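Long-range contact in trimethylamine-N-oxide reductase (Haemophilus influenzae, PDB 7L5I), which probably reduces S- or N-oxide substrates such as trimethylamine N-oxide at a molybdenum centre held by two pterin guanine dinucleotides: residues Ala179-Glu191 against Leu624-Val638. Residues are numbered along the deposited sequence; the frame is centred on the assembly and turned at random.
Sequences AQVIMPHVLGTIE and LGTPSGKIEIFSDVV
Glu-632 meets the last turn of helix 179-187 through its backbone N and the first carbons of its side chain, a worked example of how carbonyls near a helix end find partners in a distant segment. Its N donates to Val-186 O, in the carbonyl plane on a lone pair, at 3.0 Å and nearly straight (167°). CB lies 3.5 Å from His-185 O, and CG, anti to the carbonyl carbon (chi1 -58°), stays equally near that oxygen. At CD the carboxylate divides: OE1 accepts a hydrogen bond from a water that also donates to His-185 O and accepts from Ser-635 OG, while OE2 accepts one from Ser-628 OG on its anti lone pair, 2.7 Å. Ile-631 and Glu-632 form a short strand parallel to strand 297-298, so the helix docks against a two-stranded sheet of this molybdopterin oxidoreductase. Ser-635 is also the N-cap of helix 636-641, accepting from Val-638 N. There Val-638 CG2 makes a CH-pi contact over one face of the His-185 ring, 4.0 Å from its centroid; NE2 of the ring is hydrogen-bonded to Asn-445 OD1. Beyond Val-186, Thr-626 CG2 sits 3.4 Å from Gly-188 N, and Leu-187 CD2 lies alongside Ile-631 CG1 at 4.0 Å.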
loop_
_atom_site.group_PDB
_atom_site.type_symbol
_atom_site.label_atom_id
_atom_site.label_comp_id
_atom_site.label_asym_id
_atom_site.label_seq_id
_atom_site.Cartn_x
_atom_site.Cartn_y
_atom_site.Cartn_z
ATOM N N ALA A 179 8.863 8.024 2.432
ATOM C CA ALA A 179 8.388 9.057 3.342
ATOM C C ALA A 179 8.608 8.670 4.791
ATOM O O ALA A 179 8.877 9.521 5.638
ATOM C CB ALA A 179 6.897 9.335 3.107
ATOM N N GLN A 180 8.462 7.386 5.114
ATOM C CA GLN A 180 8.560 7.009 6.516
ATOM C C GLN A 180 9.982 7.033 7.042
ATOM O O GLN A 180 10.172 6.932 8.265
ATOM C CB GLN A 180 7.942 5.632 6.746
ATOM C CG GLN A 180 8.823 4.443 6.389
ATOM C CD GLN A 180 8.118 3.119 6.692
ATOM O OE1 GLN A 180 8.615 2.280 7.449
ATOM N NE2 GLN A 180 6.962 2.932 6.083
ATOM N N VAL A 181 10.971 7.170 6.171
ATOM C CA VAL A 181 12.364 7.302 6.588
ATOM C C VAL A 181 12.792 8.765 6.642
ATOM O O VAL A 181 13.526 9.158 7.549
ATOM C CB VAL A 181 13.284 6.492 5.651
ATOM C CG1 VAL A 181 14.756 6.783 5.931
ATOM C CG2 VAL A 181 13.034 4.983 5.829
ATOM N N ILE A 182 12.333 9.590 5.691
ATOM C CA ILE A 182 12.718 11.003 5.736
ATOM C C ILE A 182 11.922 11.770 6.801
ATOM O O ILE A 182 12.473 12.676 7.438
ATOM C CB ILE A 182 12.599 11.618 4.319
ATOM C CG1 ILE A 182 13.130 13.053 4.289
ATOM C CG2 ILE A 182 11.191 11.616 3.779
ATOM C CD1 ILE A 182 14.559 13.205 4.722
ATOM N N MET A 183 10.660 11.427 7.046
ATOM C CA MET A 183 9.883 12.213 8.001
ATOM C C MET A 183 10.451 12.176 9.416
ATOM O O MET A 183 10.448 13.226 10.080
ATOM C CB MET A 183 8.415 11.774 7.972
ATOM C CG MET A 183 7.661 12.281 6.738
ATOM S SD MET A 183 7.580 14.093 6.514
ATOM C CE MET A 183 8.814 14.434 5.271
ATOM N N PRO A 184 10.979 11.058 9.933
ATOM C CA PRO A 184 11.639 11.140 11.243
ATOM C C PRO A 184 12.783 12.147 11.295
ATOM O O PRO A 184 12.994 12.753 12.358
ATOM C CB PRO A 184 12.115 9.704 11.483
ATOM C CG PRO A 184 11.076 8.871 10.783
ATOM C CD PRO A 184 10.759 9.666 9.505
ATOM N N HIS A 185 13.538 12.331 10.210
ATOM C CA HIS A 185 14.603 13.332 10.183
ATOM C C HIS A 185 14.068 14.762 10.112
ATOM O O HIS A 185 14.753 15.699 10.521
ATOM C CB HIS A 185 15.528 13.111 8.968
ATOM C CG HIS A 185 16.354 11.867 9.041
ATOM N ND1 HIS A 185 17.293 11.653 10.031
ATOM C CD2 HIS A 185 16.393 10.774 8.239
ATOM C CE1 HIS A 185 17.886 10.483 9.825
ATOM N NE2 HIS A 185 17.350 9.926 8.749
ATOM N N VAL A 186 12.885 14.948 9.532
ATOM C CA VAL A 186 12.350 16.289 9.294
ATOM C C VAL A 186 11.435 16.729 10.418
ATOM O O VAL A 186 11.454 17.899 10.811
ATOM C CB VAL A 186 11.617 16.291 7.938
ATOM C CG1 VAL A 186 10.950 17.605 7.702
ATOM C CG2 VAL A 186 12.589 15.910 6.814
ATOM N N LEU A 187 10.604 15.807 10.920
ATOM C CA LEU A 187 9.587 16.112 11.914
ATOM C C LEU A 187 9.755 15.377 13.233
ATOM O O LEU A 187 9.065 15.723 14.193
ATOM C CB LEU A 187 8.187 15.772 11.374
ATOM C CG LEU A 187 7.777 16.601 10.150
ATOM C CD1 LEU A 187 6.496 16.064 9.554
ATOM C CD2 LEU A 187 7.618 18.084 10.489
ATOM N N GLY A 188 10.632 14.384 13.306
ATOM C CA GLY A 188 10.814 13.624 14.523
ATOM C C GLY A 188 9.751 12.597 14.785
ATOM O O GLY A 188 9.624 12.118 15.915
ATOM N N THR A 189 8.998 12.214 13.761
ATOM C CA THR A 189 7.900 11.264 13.904
ATOM C C THR A 189 7.652 10.662 12.533
ATOM O O THR A 189 8.036 11.233 11.516
ATOM C CB THR A 189 6.656 11.964 14.472
ATOM O OG1 THR A 189 5.712 10.998 14.953
ATOM C CG2 THR A 189 5.983 12.834 13.430
ATOM N N ILE A 190 7.021 9.486 12.510
ATOM C CA ILE A 190 6.838 8.814 11.223
ATOM C C ILE A 190 5.857 9.576 10.344
ATOM O O ILE A 190 5.973 9.559 9.109
ATOM C CB ILE A 190 6.390 7.361 11.462
ATOM C CG1 ILE A 190 6.530 6.550 10.180
ATOM C CG2 ILE A 190 4.955 7.311 11.956
ATOM C CD1 ILE A 190 6.300 5.058 10.408
ATOM N N GLU A 191 4.866 10.228 10.956
ATOM C CA GLU A 191 3.959 11.174 10.323
ATOM C C GLU A 191 2.908 10.521 9.429
ATOM O O GLU A 191 1.728 10.894 9.499
ATOM C CB GLU A 191 4.760 12.236 9.531
ATOM C CG GLU A 191 3.926 13.430 9.062
ATOM C CD GLU A 191 3.334 14.280 10.204
ATOM O OE1 GLU A 191 3.906 14.290 11.319
ATOM O OE2 GLU A 191 2.306 14.972 9.963
ATOM N N LEU A 624 9.625 19.545 18.590
ATOM C CA LEU A 624 9.658 18.294 17.857
ATOM C C LEU A 624 10.868 17.450 18.247
ATOM O O LEU A 624 11.891 17.947 18.732
ATOM C CB LEU A 624 9.712 18.547 16.346
ATOM C CG LEU A 624 8.676 19.523 15.814
ATOM C CD1 LEU A 624 8.735 19.556 14.284
ATOM C CD2 LEU A 624 7.279 19.169 16.306
ATOM N N GLY A 625 10.774 16.156 17.978
ATOM C CA GLY A 625 11.862 15.236 18.305
ATOM C C GLY A 625 12.961 15.209 17.265
ATOM O O GLY A 625 13.348 14.149 16.775
ATOM N N THR A 626 13.458 16.389 16.885
ATOM C CA THR A 626 14.468 16.530 15.857
ATOM C C THR A 626 15.717 17.127 16.497
ATOM O O THR A 626 15.639 17.631 17.617
ATOM C CB THR A 626 13.991 17.472 14.761
ATOM O OG1 THR A 626 13.738 18.737 15.386
ATOM C CG2 THR A 626 12.718 16.964 14.090
ATOM N N PRO A 627 16.849 17.159 15.795
ATOM C CA PRO A 627 18.059 17.785 16.369
ATOM C C PRO A 627 17.869 19.222 16.838
ATOM O O PRO A 627 18.490 19.632 17.832
ATOM C CB PRO A 627 19.060 17.701 15.208
ATOM C CG PRO A 627 18.662 16.431 14.486
ATOM C CD PRO A 627 17.145 16.390 14.572
ATOM N N SER A 628 17.048 20.005 16.155
ATOM C CA SER A 628 16.822 21.400 16.504
ATOM C C SER A 628 15.572 21.629 17.348
ATOM O O SER A 628 15.349 22.747 17.811
ATOM C CB SER A 628 16.697 22.216 15.214
ATOM O OG SER A 628 15.548 21.770 14.506
ATOM N N GLY A 629 14.741 20.621 17.533
ATOM C CA GLY A 629 13.424 20.827 18.087
ATOM C C GLY A 629 12.438 21.462 17.133
ATOM O O GLY A 629 11.301 21.728 17.535
ATOM N N LYS A 630 12.845 21.724 15.896
ATOM C CA LYS A 630 12.027 22.381 14.896
ATOM C C LYS A 630 11.906 21.505 13.655
ATOM O O LYS A 630 12.507 20.424 13.547
ATOM C CB LYS A 630 12.631 23.755 14.555
ATOM C CG LYS A 630 12.660 24.715 15.750
ATOM C CD LYS A 630 13.307 26.063 15.400
ATOM C CE LYS A 630 14.775 25.883 15.115
ATOM N NZ LYS A 630 15.407 27.213 14.807
ATOM N N ILE A 631 11.112 21.989 12.701
ATOM C CA ILE A 631 11.023 21.389 11.373
ATOM C C ILE A 631 12.353 21.542 10.637
ATOM O O ILE A 631 12.809 22.656 10.392
ATOM C CB ILE A 631 9.896 22.038 10.564
ATOM C CG1 ILE A 631 8.562 21.888 11.281
ATOM C CG2 ILE A 631 9.830 21.426 9.180
ATOM C CD1 ILE A 631 7.457 22.773 10.705
ATOM N N GLU A 632 12.926 20.430 10.190
ATOM C CA GLU A 632 14.273 20.434 9.613
ATOM C C GLU A 632 14.161 20.547 8.097
ATOM O O GLU A 632 14.120 19.558 7.371
ATOM C CB GLU A 632 15.054 19.196 10.043
ATOM C CG GLU A 632 15.183 19.053 11.537
ATOM C CD GLU A 632 16.615 19.186 12.038
ATOM O OE1 GLU A 632 17.513 18.497 11.496
ATOM O OE2 GLU A 632 16.834 19.972 12.992
ATOM N N ILE A 633 14.115 21.785 7.624
ATOM C CA ILE A 633 14.198 22.027 6.180
ATOM C C ILE A 633 15.584 21.677 5.666
ATOM O O ILE A 633 15.728 21.076 4.604
ATOM C CB ILE A 633 13.827 23.485 5.882
ATOM C CG1 ILE A 633 12.352 23.706 6.207
ATOM C CG2 ILE A 633 14.126 23.809 4.418
ATOM C CD1 ILE A 633 11.883 25.140 5.994
ATOM N N PHE A 634 16.620 22.050 6.408
ATOM C CA PHE A 634 17.966 21.516 6.240
ATOM C C PHE A 634 18.224 20.574 7.403
ATOM O O PHE A 634 18.043 20.955 8.570
ATOM C CB PHE A 634 19.003 22.628 6.216
ATOM C CG PHE A 634 20.392 22.140 5.871
ATOM C CD1 PHE A 634 21.218 21.640 6.846
ATOM C CD2 PHE A 634 20.848 22.185 4.567
ATOM C CE1 PHE A 634 22.483 21.197 6.529
ATOM C CE2 PHE A 634 22.116 21.743 4.246
ATOM C CZ PHE A 634 22.929 21.245 5.232
ATOM N N SER A 635 18.613 19.341 7.086
ATOM C CA SER A 635 18.951 18.329 8.075
ATOM C C SER A 635 20.455 18.101 8.018
ATOM O O SER A 635 20.971 17.543 7.041
ATOM C CB SER A 635 18.223 17.017 7.809
ATOM O OG SER A 635 18.801 15.979 8.591
ATOM N N ASP A 636 21.161 18.541 9.058
ATOM C CA ASP A 636 22.599 18.291 9.114
ATOM C C ASP A 636 22.883 16.797 9.207
ATOM O O ASP A 636 23.884 16.316 8.661
ATOM C CB ASP A 636 23.186 19.040 10.317
ATOM C CG ASP A 636 24.698 19.215 10.235
ATOM O OD1 ASP A 636 25.180 19.866 9.281
ATOM O OD2 ASP A 636 25.397 18.727 11.150
ATOM N N VAL A 637 22.007 16.046 9.875
ATOM C CA VAL A 637 22.167 14.598 9.984
ATOM C C VAL A 637 22.157 13.959 8.601
ATOM O O VAL A 637 22.990 13.100 8.289
ATOM C CB VAL A 637 21.069 14.006 10.887
ATOM C CG1 VAL A 637 21.083 12.501 10.851
ATOM C CG2 VAL A 637 21.230 14.487 12.315
ATOM N N VAL A 638 21.212 14.354 7.756
ATOM C CA VAL A 638 21.146 13.789 6.409
ATOM C C VAL A 638 22.305 14.287 5.563
ATOM O O VAL A 638 22.915 13.524 4.806
ATOM C CB VAL A 638 19.791 14.114 5.756
ATOM C CG1 VAL A 638 19.769 13.643 4.318
ATOM C CG2 VAL A 638 18.652 13.445 6.557
HETATM O O HOH W 1 17.341 15.916 10.991
HETATM O O HOH W 2 8.175 15.175 17.165
#